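Local coordinates for protein D-alanyl transferase DltD (Enterococcus faecium TX0133A04, PDB 6PFX) that probably takes part in the D-alanylation of lipoteichoic acid in the Gram-positive cell envelope, as a membrane-associated member of the DltD family, at residues Y217-L222 with G353-D358. Sequence-based numbering, arbitrary orientation.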
# COMPACT_ATOMS: atom_id res chain seq x y z
N TYR A 217 -27.93 -0.43 -0.30
CA TYR A 217 -26.85 -0.78 -1.21
C TYR A 217 -27.42 -1.59 -2.37
O TYR A 217 -28.11 -2.59 -2.16
CB TYR A 217 -25.82 -1.61 -0.46
CG TYR A 217 -24.57 -1.89 -1.24
CD1 TYR A 217 -24.52 -2.93 -2.17
CD2 TYR A 217 -23.43 -1.14 -1.03
CE1 TYR A 217 -23.38 -3.18 -2.88
CE2 TYR A 217 -22.28 -1.40 -1.73
CZ TYR A 217 -22.26 -2.43 -2.64
OH TYR A 217 -21.11 -2.70 -3.36
N GLN A 218 -27.11 -1.17 -3.58
CA GLN A 218 -27.56 -1.84 -4.80
C GLN A 218 -26.46 -1.59 -5.81
O GLN A 218 -26.25 -0.44 -6.22
CB GLN A 218 -28.91 -1.28 -5.24
CG GLN A 218 -29.83 -2.31 -5.91
CD GLN A 218 -29.24 -2.87 -7.19
OE1 GLN A 218 -28.58 -2.16 -7.94
NE2 GLN A 218 -29.49 -4.16 -7.46
N GLU A 219 -25.71 -2.63 -6.18
CA GLU A 219 -24.50 -2.43 -6.96
C GLU A 219 -24.78 -1.71 -8.28
O GLU A 219 -23.96 -0.90 -8.72
CB GLU A 219 -23.76 -3.75 -7.19
CG GLU A 219 -22.41 -3.57 -7.82
CD GLU A 219 -22.51 -3.40 -9.33
OE1 GLU A 219 -23.59 -3.71 -9.88
OE2 GLU A 219 -21.53 -2.92 -9.96
N THR A 220 -25.90 -2.00 -8.94
CA THR A 220 -26.14 -1.41 -10.25
C THR A 220 -26.54 0.06 -10.13
O THR A 220 -26.10 0.88 -10.94
CB THR A 220 -27.19 -2.19 -11.03
OG1 THR A 220 -26.74 -3.53 -11.22
CG2 THR A 220 -27.46 -1.57 -12.41
N GLU A 221 -27.39 0.40 -9.16
CA GLU A 221 -27.63 1.81 -8.87
C GLU A 221 -26.31 2.53 -8.62
O GLU A 221 -26.10 3.65 -9.13
CB GLU A 221 -28.56 1.95 -7.66
CG GLU A 221 -29.94 1.37 -7.92
CD GLU A 221 -30.85 1.38 -6.71
OE1 GLU A 221 -30.41 1.80 -5.61
OE2 GLU A 221 -32.01 0.94 -6.85
N LEU A 222 -25.42 1.91 -7.85
CA LEU A 222 -24.13 2.51 -7.56
C LEU A 222 -23.28 2.63 -8.83
O LEU A 222 -22.62 3.65 -9.03
CB LEU A 222 -23.38 1.71 -6.49
CG LEU A 222 -23.93 1.80 -5.08
CD1 LEU A 222 -23.20 0.86 -4.15
CD2 LEU A 222 -23.81 3.21 -4.56
N GLY A 353 -13.70 1.89 -10.21
CA GLY A 353 -12.69 0.98 -9.71
C GLY A 353 -12.86 0.69 -8.23
O GLY A 353 -12.83 -0.47 -7.81
N TRP A 354 -13.06 1.74 -7.43
CA TRP A 354 -13.39 1.53 -6.02
C TRP A 354 -14.70 0.76 -5.86
O TRP A 354 -14.83 -0.06 -4.95
CB TRP A 354 -13.44 2.86 -5.26
CG TRP A 354 -12.08 3.39 -4.87
CD1 TRP A 354 -11.55 4.61 -5.20
CD2 TRP A 354 -11.09 2.71 -4.08
NE1 TRP A 354 -10.30 4.73 -4.64
CE2 TRP A 354 -9.99 3.59 -3.96
CE3 TRP A 354 -11.04 1.47 -3.44
CZ2 TRP A 354 -8.85 3.24 -3.24
CZ3 TRP A 354 -9.90 1.13 -2.73
CH2 TRP A 354 -8.82 2.02 -2.63
N LEU A 355 -15.68 1.01 -6.72
CA LEU A 355 -16.90 0.22 -6.61
C LEU A 355 -16.62 -1.24 -6.92
O LEU A 355 -17.12 -2.13 -6.21
CB LEU A 355 -17.99 0.77 -7.53
CG LEU A 355 -19.29 -0.03 -7.53
CD1 LEU A 355 -19.94 0.03 -6.16
CD2 LEU A 355 -20.26 0.46 -8.60
N ALA A 356 -15.80 -1.52 -7.94
CA ALA A 356 -15.47 -2.90 -8.26
C ALA A 356 -14.72 -3.55 -7.10
O ALA A 356 -14.94 -4.72 -6.78
CB ALA A 356 -14.59 -2.97 -9.51
N ALA A 357 -13.82 -2.79 -6.49
CA ALA A 357 -13.08 -3.31 -5.35
C ALA A 357 -14.03 -3.68 -4.22
O ALA A 357 -13.83 -4.70 -3.54
CB ALA A 357 -12.04 -2.28 -4.91
N ASP A 358 -15.09 -2.88 -4.03
CA ASP A 358 -16.02 -3.16 -2.96
C ASP A 358 -16.68 -4.53 -3.12
O ASP A 358 -17.10 -5.12 -2.12
CB ASP A 358 -17.10 -2.09 -2.86
CG ASP A 358 -17.90 -2.22 -1.57
OD1 ASP A 358 -17.25 -2.24 -0.50
OD2 ASP A 358 -19.15 -2.35 -1.61
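Tyr217 and Asp358 both hold CG anti to the backbone N (chi1 -173° and -168°), so their side chains reach toward each other and meet tip to tip. Tyr217 OH gives a short but weak hydrogen bond to Asp358 OD2, at 2.7 Å. The ring and carboxylate planes are 52° apart. Both polar ends have stronger partners nearby: Tyr217 OH also bonds to the side-chain amide of Gln359, and Asp358 OD1 forms a salt bridge with Arg65. The positive charge of Arg65 probably helps keep Asp358 ionised. The contact joins the start of helix 219-233 to helix 351-365. DltD belongs to the SGNH hydrolase clan, and this chain has a five-stranded parallel sheet among its helices. Gln218 is the N-cap of helix 219-233. Gln218 OE1 accepts from Glu221 N at 3.1 Å, in the carbonyl plane, and more weakly from Thr220 N. Leu222 and Leu355 cross obliquely. Leu355, also with CG anti to N, sends CD1 to Leu222 CB, 3.8 Å away. Leu355 CD2 rests against the backbone, 3.7 Å from Leu222 C. Leu222 CD1 in turn lies over one face of the Tyr217 ring, 3.4 Å above its plane and offset toward the rim. The chain of Glu219 bends at chi2 and brings Glu219 OE2 to 3.9 Å from Leu355 CD2.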